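Local structure of REP-associated tyrosine transposase (Escherichia coli, 4ER8) at residues Tyr4-Ile9 and Gln95-Glu100; Phe16-Arg21 and Glu58-Ile63. The protein binds REP hairpins in DNA and cleaves and recombines the clustered elements that contain them, on either side of the REP sequence. All coordinates share one frame; numbering follows the deposited sequence.

Interaction 1: Tyr4-Ile9 and Gln95-Glu100; sequences YRRYYI and QPRFWE. With nucleotides of chain B.
The guanidinium of R6 lies flat on the ring of F98, NH2 over the ring centre, and the same group grips the backbone carbonyl of F98 end-on with two nitrogens. R6 NH2 lies 2.7 Å from F98 O and R6 NH1 2.9 Å from that oxygen, which sits in the guanidinium plane. R6 CZ stands 3.8 Å from the F98 ring centroid, with the planes 24° apart, a cation-pi stack that complements the two bonds and fixes the rotation of the group. Arginine suits this place because its remaining N-H groups bind DNA: R6 NE reaches OP1 of DC31 of chain B at 2.8 Å, and R6 NH2 also reaches OP2. R97 meets the same phosphate, R97 NE 2.8 Å from OP2 of DC31 of chain B, so the shared negative charge probably offsets the repulsion between the two arginines. The hydroxyl of Y4 comes tip to tip with R97 and rests over one face of its guanidinium, while C6 of that DC31 base covers the opposite face. Y7 N donates to E100 OE2 at 3.0 Å, from above the carboxylate plane; that oxygen also accepts from N2 of a guanine of the bound DNA. E100 CG is anti to the backbone N (chi1 164°), and a bend at chi2 turns OE2 to Y7 N. Segment 4-9 thus packs directly against the turn entering edge strand 99-102, with F73 of helix 73-87 touching R6, F98 and E100.

Interaction 2: Phe16-Arg21 and Glu58-Ile63; sequences FTVNLR and EHMHCI. With NI (nickel (II) ion), chain C; nucleotides of chain B.
Two neighbouring antiparallel strands of the central sheet, 13-19 and 59-65, pair here, and the second carries the HUH motif, the two histidines around one hydrophobic residue that give this nuclease class its metal site. The ladder alternates hydrogen-bonded pairs, F16 with C62 and V18 with M60, with the non-hydrogen-bonded pairs T17 with H61 and N19 with H59; M60 N to V18 O is 2.8 Å. H59 and H61 therefore point to one face, where H59 NE2 binds nickel at 2.1 Å and H61 NE2 at 2.0 Å, the set being completed by N119, H123 and E161. Second-shell bonds orient both imidazoles through ND1. H59 ND1 donates to E58 OE1 at 2.7 Å, on the syn side, and R162 makes a salt bridge with the other carboxylate oxygen. T17 OG1 stands beside the backbone N, anti to the carbonyl carbon (chi1 -71°), which brings it into the H61 ring plane to accept from H61 ND1 at 2.7 Å; it also bonds to A159 O. A valine here would probably leave H61 ND1 without its acceptor and its ring less firmly oriented toward the metal. M60, the middle residue of the motif, faces the other way with V18 and C62, and all three touch W77 of helix 73-87, a fitting place for apolar side chains. M60 CE lies 4.1 Å from V18 CB.

Interactions 1 and 2 adjoin in one sheet, with centres about 12 Å apart, because strand 13-19 lies between strands 99-102 and 59-65. Backbone pairs join them: W99 N is 3.1 Å from T17 O and Q95 N 2.7 Å from N19 O, both probable hydrogen bonds. DA3 of chain B spans the two, its sugar at the edge of the Y4 ring, its base close to F98 and W99, and its N6 making a weak bond to T17 O. Interaction 1 binds DNA at the sheet edge; interaction 2 supplies two nickel ligands and also touches that adenine. The W99 side chain is about 10 Å from the nickel. T17 bridges these roles, its carbonyl facing DNA and its hydroxyl facing H61.

Interaction 1: Tyr4-Ile9 and Gln95-Glu100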
loop_
_atom_site.group_PDB
_atom_site.type_symbol
_atom_site.label_atom_id
_atom_site.label_comp_id
_atom_site.label_asym_id
_atom_site.label_seq_id
_atom_site.Cartn_x
_atom_site.Cartn_y
_atom_site.Cartn_z
ATOM N N TYR A 4 -11.456 -14.403 -7.461
ATOM C CA TYR A 4 -11.997 -13.069 -7.236
ATOM C C TYR A 4 -12.226 -12.336 -8.563
ATOM O O TYR A 4 -11.608 -12.657 -9.594
ATOM C CB TYR A 4 -11.121 -12.242 -6.299
ATOM C CG TYR A 4 -9.677 -12.127 -6.741
ATOM C CD1 TYR A 4 -9.324 -11.284 -7.785
ATOM C CD2 TYR A 4 -8.647 -12.867 -6.108
ATOM C CE1 TYR A 4 -8.029 -11.173 -8.187
ATOM C CE2 TYR A 4 -7.357 -12.740 -6.505
ATOM C CZ TYR A 4 -7.052 -11.905 -7.545
ATOM O OH TYR A 4 -5.763 -11.747 -7.992
ATOM N N ARG A 5 -13.109 -11.343 -8.522
ATOM C CA ARG A 5 -13.345 -10.498 -9.656
ATOM C C ARG A 5 -13.054 -9.051 -9.279
ATOM O O ARG A 5 -13.580 -8.565 -8.290
ATOM C CB ARG A 5 -14.777 -10.661 -10.127
ATOM C CG ARG A 5 -15.245 -9.519 -10.994
ATOM C CD ARG A 5 -16.761 -9.573 -11.186
ATOM N NE ARG A 5 -17.064 -8.662 -12.250
ATOM C CZ ARG A 5 -18.259 -8.143 -12.506
ATOM N NH1 ARG A 5 -19.320 -8.438 -11.751
ATOM N NH2 ARG A 5 -18.372 -7.282 -13.514
ATOM N N ARG A 6 -12.227 -8.355 -10.070
ATOM C CA ARG A 6 -11.868 -6.996 -9.732
ATOM C C ARG A 6 -13.136 -6.165 -9.609
ATOM O O ARG A 6 -14.081 -6.296 -10.386
ATOM C CB ARG A 6 -10.894 -6.413 -10.724
ATOM C CG ARG A 6 -9.502 -7.073 -10.711
ATOM C CD ARG A 6 -8.939 -7.293 -9.310
ATOM N NE ARG A 6 -7.485 -7.468 -9.288
ATOM C CZ ARG A 6 -6.765 -7.815 -8.213
ATOM N NH1 ARG A 6 -7.341 -8.081 -7.062
ATOM N NH2 ARG A 6 -5.452 -7.902 -8.292
ATOM N N TYR A 7 -13.196 -5.337 -8.590
ATOM C CA TYR A 7 -14.378 -4.552 -8.419
ATOM C C TYR A 7 -14.073 -3.178 -9.042
ATOM O O TYR A 7 -13.373 -2.349 -8.460
ATOM C CB TYR A 7 -14.667 -4.551 -6.929
ATOM C CG TYR A 7 -15.882 -3.881 -6.344
ATOM C CD1 TYR A 7 -16.200 -2.547 -6.641
ATOM C CD2 TYR A 7 -16.618 -4.538 -5.346
ATOM C CE1 TYR A 7 -17.282 -1.899 -5.995
ATOM C CE2 TYR A 7 -17.688 -3.924 -4.702
ATOM C CZ TYR A 7 -18.024 -2.602 -5.020
ATOM O OH TYR A 7 -19.086 -1.978 -4.363
ATOM N N TYR A 8 -14.571 -2.974 -10.259
ATOM C CA TYR A 8 -14.260 -1.745 -11.008
ATOM C C TYR A 8 -15.369 -0.729 -10.887
ATOM O O TYR A 8 -16.526 -1.015 -11.179
ATOM C CB TYR A 8 -14.026 -2.028 -12.494
ATOM C CG TYR A 8 -12.747 -2.758 -12.837
ATOM C CD1 TYR A 8 -12.780 -4.020 -13.420
ATOM C CD2 TYR A 8 -11.521 -2.195 -12.596
ATOM C CE1 TYR A 8 -11.622 -4.669 -13.774
ATOM C CE2 TYR A 8 -10.337 -2.863 -12.928
ATOM C CZ TYR A 8 -10.400 -4.094 -13.504
ATOM O OH TYR A 8 -9.238 -4.748 -13.858
ATOM N N ILE A 9 -15.016 0.462 -10.433
ATOM C CA ILE A 9 -16.012 1.520 -10.351
ATOM C C ILE A 9 -15.296 2.805 -10.610
ATOM O O ILE A 9 -14.264 3.072 -10.013
ATOM C CB ILE A 9 -16.823 1.518 -9.008
ATOM C CG1 ILE A 9 -18.008 2.506 -9.094
ATOM C CG2 ILE A 9 -15.954 1.869 -7.843
ATOM C CD1 ILE A 9 -19.167 2.285 -8.050
ATOM N N GLN A 95 4.840 -11.092 -5.358
ATOM C CA GLN A 95 3.665 -11.966 -5.392
ATOM C C GLN A 95 2.765 -11.519 -6.568
ATOM O O GLN A 95 2.454 -10.343 -6.723
ATOM C CB GLN A 95 2.894 -12.039 -4.066
ATOM C CG GLN A 95 1.439 -12.483 -4.240
ATOM C CD GLN A 95 0.788 -12.970 -2.982
ATOM O OE1 GLN A 95 1.135 -12.553 -1.886
ATOM N NE2 GLN A 95 -0.171 -13.857 -3.121
ATOM N N PRO A 96 2.424 -12.452 -7.455
ATOM C CA PRO A 96 1.605 -12.098 -8.597
ATOM C C PRO A 96 0.330 -11.371 -8.177
ATOM O O PRO A 96 -0.191 -11.572 -7.068
ATOM C CB PRO A 96 1.250 -13.483 -9.188
ATOM C CG PRO A 96 2.502 -14.291 -8.939
ATOM C CD PRO A 96 2.871 -13.859 -7.516
ATOM N N ARG A 97 -0.170 -10.555 -9.097
ATOM C CA ARG A 97 -1.284 -9.659 -8.863
ATOM C C ARG A 97 -1.190 -9.011 -7.472
ATOM O O ARG A 97 -0.099 -8.613 -7.061
ATOM C CB ARG A 97 -2.584 -10.381 -9.150
ATOM C CG ARG A 97 -2.496 -11.216 -10.430
ATOM C CD ARG A 97 -3.768 -11.996 -10.694
ATOM N NE ARG A 97 -4.907 -11.112 -10.911
ATOM C CZ ARG A 97 -6.148 -11.509 -11.160
ATOM N NH1 ARG A 97 -6.422 -12.798 -11.260
ATOM N NH2 ARG A 97 -7.112 -10.613 -11.349
ATOM N N PHE A 98 -2.326 -8.884 -6.779
ATOM C CA PHE A 98 -2.436 -8.087 -5.551
ATOM C C PHE A 98 -3.862 -8.178 -4.986
ATOM O O PHE A 98 -4.812 -8.504 -5.716
ATOM C CB PHE A 98 -2.112 -6.615 -5.836
ATOM C CG PHE A 98 -2.972 -6.013 -6.905
ATOM C CD1 PHE A 98 -4.188 -5.394 -6.580
ATOM C CD2 PHE A 98 -2.573 -6.035 -8.255
ATOM C CE1 PHE A 98 -5.012 -4.843 -7.573
ATOM C CE2 PHE A 98 -3.388 -5.457 -9.252
ATOM C CZ PHE A 98 -4.622 -4.888 -8.909
ATOM N N TRP A 99 -4.011 -7.852 -3.697
ATOM C CA TRP A 99 -5.292 -7.841 -3.044
ATOM C C TRP A 99 -5.948 -6.487 -3.220
ATOM O O TRP A 99 -5.299 -5.469 -3.044
ATOM C CB TRP A 99 -5.111 -8.174 -1.560
ATOM C CG TRP A 99 -6.355 -7.961 -0.720
ATOM C CD1 TRP A 99 -6.692 -6.839 0.002
ATOM C CD2 TRP A 99 -7.402 -8.899 -0.510
ATOM N NE1 TRP A 99 -7.892 -7.023 0.638
ATOM C CE2 TRP A 99 -8.361 -8.274 0.328
ATOM C CE3 TRP A 99 -7.631 -10.213 -0.950
ATOM C CZ2 TRP A 99 -9.535 -8.926 0.740
ATOM C CZ3 TRP A 99 -8.817 -10.855 -0.561
ATOM C CH2 TRP A 99 -9.746 -10.212 0.279
ATOM N N GLU A 100 -7.245 -6.487 -3.554
ATOM C CA GLU A 100 -8.020 -5.262 -3.804
ATOM C C GLU A 100 -9.307 -5.283 -3.030
ATOM O O GLU A 100 -10.059 -6.288 -3.050
ATOM C CB GLU A 100 -8.399 -5.128 -5.270
ATOM C CG GLU A 100 -9.559 -4.069 -5.561
ATOM C CD GLU A 100 -10.962 -4.694 -5.563
ATOM O OE1 GLU A 100 -11.849 -4.309 -4.754
ATOM O OE2 GLU A 100 -11.163 -5.610 -6.379
ATOM P P DA B 3 -10.215 -15.934 -3.843
ATOM O OP1 DA B 3 -9.716 -16.022 -5.217
ATOM O OP2 DA B 3 -11.138 -17.015 -3.479
ATOM O "O5'" DA B 3 -9.160 -15.786 -2.655
ATOM C "C5'" DA B 3 -8.162 -14.789 -2.651
ATOM C "C4'" DA B 3 -7.045 -15.189 -3.626
ATOM O "O4'" DA B 3 -6.047 -14.146 -3.687
ATOM C "C3'" DA B 3 -6.289 -16.462 -3.341
ATOM O "O3'" DA B 3 -5.847 -16.924 -4.555
ATOM C "C2'" DA B 3 -5.116 -15.946 -2.518
ATOM C "C1'" DA B 3 -4.808 -14.634 -3.250
ATOM N N9 DA B 3 -4.258 -13.494 -2.510
ATOM C C8 DA B 3 -4.507 -13.105 -1.222
ATOM N N7 DA B 3 -3.869 -12.013 -0.877
ATOM C C5 DA B 3 -3.144 -11.667 -2.009
ATOM C C6 DA B 3 -2.253 -10.603 -2.294
ATOM N N6 DA B 3 -1.899 -9.607 -1.430
ATOM N N1 DA B 3 -1.756 -10.572 -3.545
ATOM C C2 DA B 3 -2.098 -11.524 -4.399
ATOM N N3 DA B 3 -2.895 -12.568 -4.231
ATOM C C4 DA B 3 -3.395 -12.565 -3.013
ATOM P P DC B 31 -5.515 -7.317 -12.125
ATOM O OP1 DC B 31 -6.349 -6.274 -11.536
ATOM O OP2 DC B 31 -4.938 -8.387 -11.333
ATOM O "O5'" DC B 31 -6.365 -7.961 -13.307
ATOM C "C5'" DC B 31 -7.152 -7.189 -14.250
ATOM C "C4'" DC B 31 -8.010 -8.128 -15.101
ATOM O "O4'" DC B 31 -7.073 -8.938 -15.861
ATOM C "C3'" DC B 31 -8.900 -9.123 -14.318
ATOM O "O3'" DC B 31 -10.160 -8.821 -14.727
ATOM C "C2'" DC B 31 -8.542 -10.502 -14.837
ATOM C "C1'" DC B 31 -7.593 -10.230 -15.996
ATOM N N1 DC B 31 -6.405 -11.063 -15.898
ATOM C C2 DC B 31 -6.159 -12.017 -16.870
ATOM O O2 DC B 31 -7.001 -12.077 -17.781
ATOM N N3 DC B 31 -5.038 -12.786 -16.747
ATOM C C4 DC B 31 -4.175 -12.647 -15.718
ATOM N N4 DC B 31 -3.043 -13.413 -15.598
ATOM C C5 DC B 31 -4.447 -11.681 -14.714
ATOM C C6 DC B 31 -5.544 -10.923 -14.840
ATOM P P DT B 2 -15.893 -13.647 -0.560
ATOM O OP1 DT B 2 -16.126 -15.106 -0.352
ATOM O OP2 DT B 2 -15.512 -12.820 0.602
ATOM O "O5'" DT B 2 -14.752 -13.551 -1.659
ATOM C "C5'" DT B 2 -14.573 -14.516 -2.665
ATOM C "C4'" DT B 2 -13.314 -14.064 -3.403
ATOM O "O4'" DT B 2 -13.365 -12.609 -3.455
ATOM C "C3'" DT B 2 -11.994 -14.421 -2.719
ATOM O "O3'" DT B 2 -11.054 -14.598 -3.710
ATOM C "C2'" DT B 2 -11.642 -13.117 -2.035
ATOM C "C1'" DT B 2 -12.150 -12.068 -3.013
ATOM N N1 DT B 2 -12.298 -10.704 -2.404
ATOM C C2 DT B 2 -11.557 -9.641 -2.901
ATOM O O2 DT B 2 -10.801 -9.708 -3.842
ATOM N N3 DT B 2 -11.727 -8.432 -2.276
ATOM C C4 DT B 2 -12.519 -8.153 -1.184
ATOM O O4 DT B 2 -12.571 -7.014 -0.675
ATOM C C5 DT B 2 -13.267 -9.289 -0.681
ATOM C C7 DT B 2 -14.204 -9.091 0.512
ATOM C C6 DT B 2 -13.119 -10.490 -1.311
HETATM O O HOH W 1 -10.202 -11.460 -11.302
#

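Interaction 2: Phe16-Arg21 and Glu58-Ile63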
loop_
_atom_site.group_PDB
_atom_site.type_symbol
_atom_site.label_atom_id
_atom_site.label_comp_id
_atom_site.label_asym_id
_atom_site.label_seq_id
_atom_site.Cartn_x
_atom_site.Cartn_y
_atom_site.Cartn_z
ATOM N N PHE A 16 -5.256 -1.792 -1.082
ATOM C CA PHE A 16 -4.492 -2.803 -1.801
ATOM C C PHE A 16 -3.368 -3.311 -0.932
ATOM O O PHE A 16 -2.933 -2.619 -0.029
ATOM C CB PHE A 16 -3.863 -2.254 -3.084
ATOM C CG PHE A 16 -4.816 -1.643 -4.057
ATOM C CD1 PHE A 16 -4.919 -0.286 -4.169
ATOM C CD2 PHE A 16 -5.561 -2.404 -4.884
ATOM C CE1 PHE A 16 -5.736 0.316 -5.122
ATOM C CE2 PHE A 16 -6.427 -1.805 -5.847
ATOM C CZ PHE A 16 -6.501 -0.442 -5.957
ATOM N N THR A 17 -2.895 -4.521 -1.213
ATOM C CA THR A 17 -1.817 -5.153 -0.457
ATOM C C THR A 17 -1.001 -5.799 -1.548
ATOM O O THR A 17 -1.526 -6.604 -2.368
ATOM C CB THR A 17 -2.331 -6.250 0.520
ATOM O OG1 THR A 17 -3.039 -5.650 1.624
ATOM C CG2 THR A 17 -1.163 -7.022 1.124
ATOM N N VAL A 18 0.272 -5.409 -1.622
ATOM C CA VAL A 18 1.183 -5.994 -2.597
ATOM C C VAL A 18 2.366 -6.582 -1.807
ATOM O O VAL A 18 3.007 -5.907 -0.968
ATOM C CB VAL A 18 1.636 -4.963 -3.569
ATOM C CG1 VAL A 18 2.719 -5.494 -4.402
ATOM C CG2 VAL A 18 0.459 -4.446 -4.426
ATOM N N ASN A 19 2.618 -7.862 -2.040
ATOM C CA ASN A 19 3.643 -8.568 -1.317
ATOM C C ASN A 19 4.785 -8.921 -2.213
ATOM O O ASN A 19 4.615 -9.263 -3.384
ATOM C CB ASN A 19 3.110 -9.863 -0.734
ATOM C CG ASN A 19 2.095 -9.647 0.370
ATOM O OD1 ASN A 19 0.962 -10.088 0.250
ATOM N ND2 ASN A 19 2.495 -8.993 1.455
ATOM N N LEU A 20 5.972 -8.840 -1.630
ATOM C CA LEU A 20 7.160 -9.398 -2.218
ATOM C C LEU A 20 7.032 -10.897 -1.976
ATOM O O LEU A 20 6.520 -11.329 -0.899
ATOM C CB LEU A 20 8.372 -8.841 -1.500
ATOM C CG LEU A 20 9.395 -8.170 -2.392
ATOM C CD1 LEU A 20 8.732 -7.392 -3.511
ATOM C CD2 LEU A 20 10.234 -7.279 -1.545
ATOM N N ARG A 21 7.455 -11.667 -2.985
ATOM C CA ARG A 21 7.474 -13.134 -2.961
ATOM C C ARG A 21 8.257 -13.725 -1.766
ATOM O O ARG A 21 7.807 -14.674 -1.148
ATOM C CB ARG A 21 8.029 -13.659 -4.292
ATOM C CG ARG A 21 7.872 -15.149 -4.500
ATOM C CD ARG A 21 7.555 -15.484 -5.938
ATOM N NE ARG A 21 6.308 -16.245 -5.963
ATOM C CZ ARG A 21 5.542 -16.364 -7.037
ATOM N NH1 ARG A 21 5.885 -15.797 -8.184
ATOM N NH2 ARG A 21 4.415 -17.030 -6.963
ATOM N N GLU A 58 9.154 -6.022 3.139
ATOM C CA GLU A 58 8.759 -7.040 2.142
ATOM C C GLU A 58 7.319 -7.033 1.607
ATOM O O GLU A 58 6.920 -8.007 0.977
ATOM C CB GLU A 58 9.078 -8.454 2.657
ATOM C CG GLU A 58 8.713 -8.681 4.128
ATOM C CD GLU A 58 7.279 -8.332 4.437
ATOM O OE1 GLU A 58 7.032 -7.303 5.100
ATOM O OE2 GLU A 58 6.387 -9.082 4.017
ATOM N N HIS A 59 6.547 -5.972 1.838
ATOM C CA HIS A 59 5.188 -5.842 1.296
ATOM C C HIS A 59 4.694 -4.453 1.603
ATOM O O HIS A 59 5.334 -3.714 2.360
ATOM C CB HIS A 59 4.234 -6.896 1.897
ATOM C CG HIS A 59 3.732 -6.593 3.280
ATOM N ND1 HIS A 59 4.538 -6.625 4.401
ATOM C CD2 HIS A 59 2.477 -6.331 3.732
ATOM C CE1 HIS A 59 3.802 -6.379 5.478
ATOM N NE2 HIS A 59 2.550 -6.178 5.095
ATOM N N MET A 60 3.564 -4.081 1.028
ATOM C CA MET A 60 3.043 -2.772 1.269
ATOM C C MET A 60 1.543 -2.853 1.209
ATOM O O MET A 60 0.998 -3.779 0.595
ATOM C CB MET A 60 3.612 -1.768 0.261
ATOM C CG MET A 60 3.250 -1.928 -1.201
ATOM S SD MET A 60 4.488 -1.087 -2.317
ATOM C CE MET A 60 3.892 -1.586 -3.886
ATOM N N HIS A 61 0.882 -1.906 1.869
ATOM C CA HIS A 61 -0.550 -1.743 1.814
ATOM C C HIS A 61 -0.820 -0.316 1.454
ATOM O O HIS A 61 -0.089 0.572 1.901
ATOM C CB HIS A 61 -1.135 -1.948 3.186
ATOM C CG HIS A 61 -0.814 -3.263 3.796
ATOM N ND1 HIS A 61 -1.486 -4.423 3.463
ATOM C CD2 HIS A 61 0.083 -3.609 4.746
ATOM C CE1 HIS A 61 -0.995 -5.434 4.160
ATOM N NE2 HIS A 61 -0.052 -4.966 4.958
ATOM N N CYS A 62 -1.874 -0.050 0.695
ATOM C CA CYS A 62 -2.175 1.359 0.428
ATOM C C CYS A 62 -3.631 1.640 0.022
ATOM O O CYS A 62 -4.395 0.723 -0.257
ATOM C CB CYS A 62 -1.203 1.886 -0.605
ATOM S SG CYS A 62 -1.501 1.142 -2.180
ATOM N N ILE A 63 -4.012 2.912 0.018
ATOM C CA ILE A 63 -5.343 3.352 -0.458
ATOM C C ILE A 63 -5.277 4.407 -1.572
ATOM O O ILE A 63 -4.593 5.429 -1.408
ATOM C CB ILE A 63 -6.170 3.923 0.670
ATOM C CG1 ILE A 63 -6.352 2.881 1.779
ATOM C CG2 ILE A 63 -7.509 4.327 0.141
ATOM C CD1 ILE A 63 -6.839 3.460 3.139
HETATM NI NI NI C . 0.962 -5.879 6.418
ATOM P P DG B 5 1.780 -18.585 -5.321
ATOM O OP1 DG B 5 2.138 -19.869 -4.654
ATOM O OP2 DG B 5 2.835 -17.621 -5.637
ATOM O "O5'" DG B 5 0.996 -18.777 -6.686
ATOM C "C5'" DG B 5 0.803 -17.655 -7.516
ATOM C "C4'" DG B 5 1.252 -18.031 -8.903
ATOM O "O4'" DG B 5 2.702 -18.012 -8.930
ATOM C "C3'" DG B 5 0.880 -19.434 -9.409
ATOM O "O3'" DG B 5 0.331 -19.278 -10.688
ATOM C "C2'" DG B 5 2.219 -20.158 -9.545
ATOM C "C1'" DG B 5 3.124 -18.993 -9.881
ATOM N N9 DG B 5 4.564 -19.047 -9.673
ATOM C C8 DG B 5 5.506 -18.549 -10.556
ATOM N N7 DG B 5 6.721 -18.622 -10.074
ATOM C C5 DG B 5 6.545 -19.189 -8.793
ATOM C C6 DG B 5 7.505 -19.545 -7.791
ATOM O O6 DG B 5 8.745 -19.422 -7.848
ATOM N N1 DG B 5 6.938 -20.087 -6.629
ATOM C C2 DG B 5 5.583 -20.261 -6.438
ATOM N N2 DG B 5 5.222 -20.797 -5.253
ATOM N N3 DG B 5 4.670 -19.965 -7.373
ATOM C C4 DG B 5 5.227 -19.445 -8.526
ATOM P P DA B 3 -10.215 -15.934 -3.843
ATOM O OP1 DA B 3 -9.716 -16.022 -5.217
ATOM O OP2 DA B 3 -11.138 -17.015 -3.479
ATOM O "O5'" DA B 3 -9.160 -15.786 -2.655
ATOM C "C5'" DA B 3 -8.162 -14.789 -2.651
ATOM C "C4'" DA B 3 -7.045 -15.189 -3.626
ATOM O "O4'" DA B 3 -6.047 -14.146 -3.687
ATOM C "C3'" DA B 3 -6.289 -16.462 -3.341
ATOM O "O3'" DA B 3 -5.847 -16.924 -4.555
ATOM C "C2'" DA B 3 -5.116 -15.946 -2.518
ATOM C "C1'" DA B 3 -4.808 -14.634 -3.250
ATOM N N9 DA B 3 -4.258 -13.494 -2.510
ATOM C C8 DA B 3 -4.507 -13.105 -1.222
ATOM N N7 DA B 3 -3.869 -12.013 -0.877
ATOM C C5 DA B 3 -3.144 -11.667 -2.009
ATOM C C6 DA B 3 -2.253 -10.603 -2.294
ATOM N N6 DA B 3 -1.899 -9.607 -1.430
ATOM N N1 DA B 3 -1.756 -10.572 -3.545
ATOM C C2 DA B 3 -2.098 -11.524 -4.399
ATOM N N3 DA B 3 -2.895 -12.568 -4.231
ATOM C C4 DA B 3 -3.395 -12.565 -3.013
#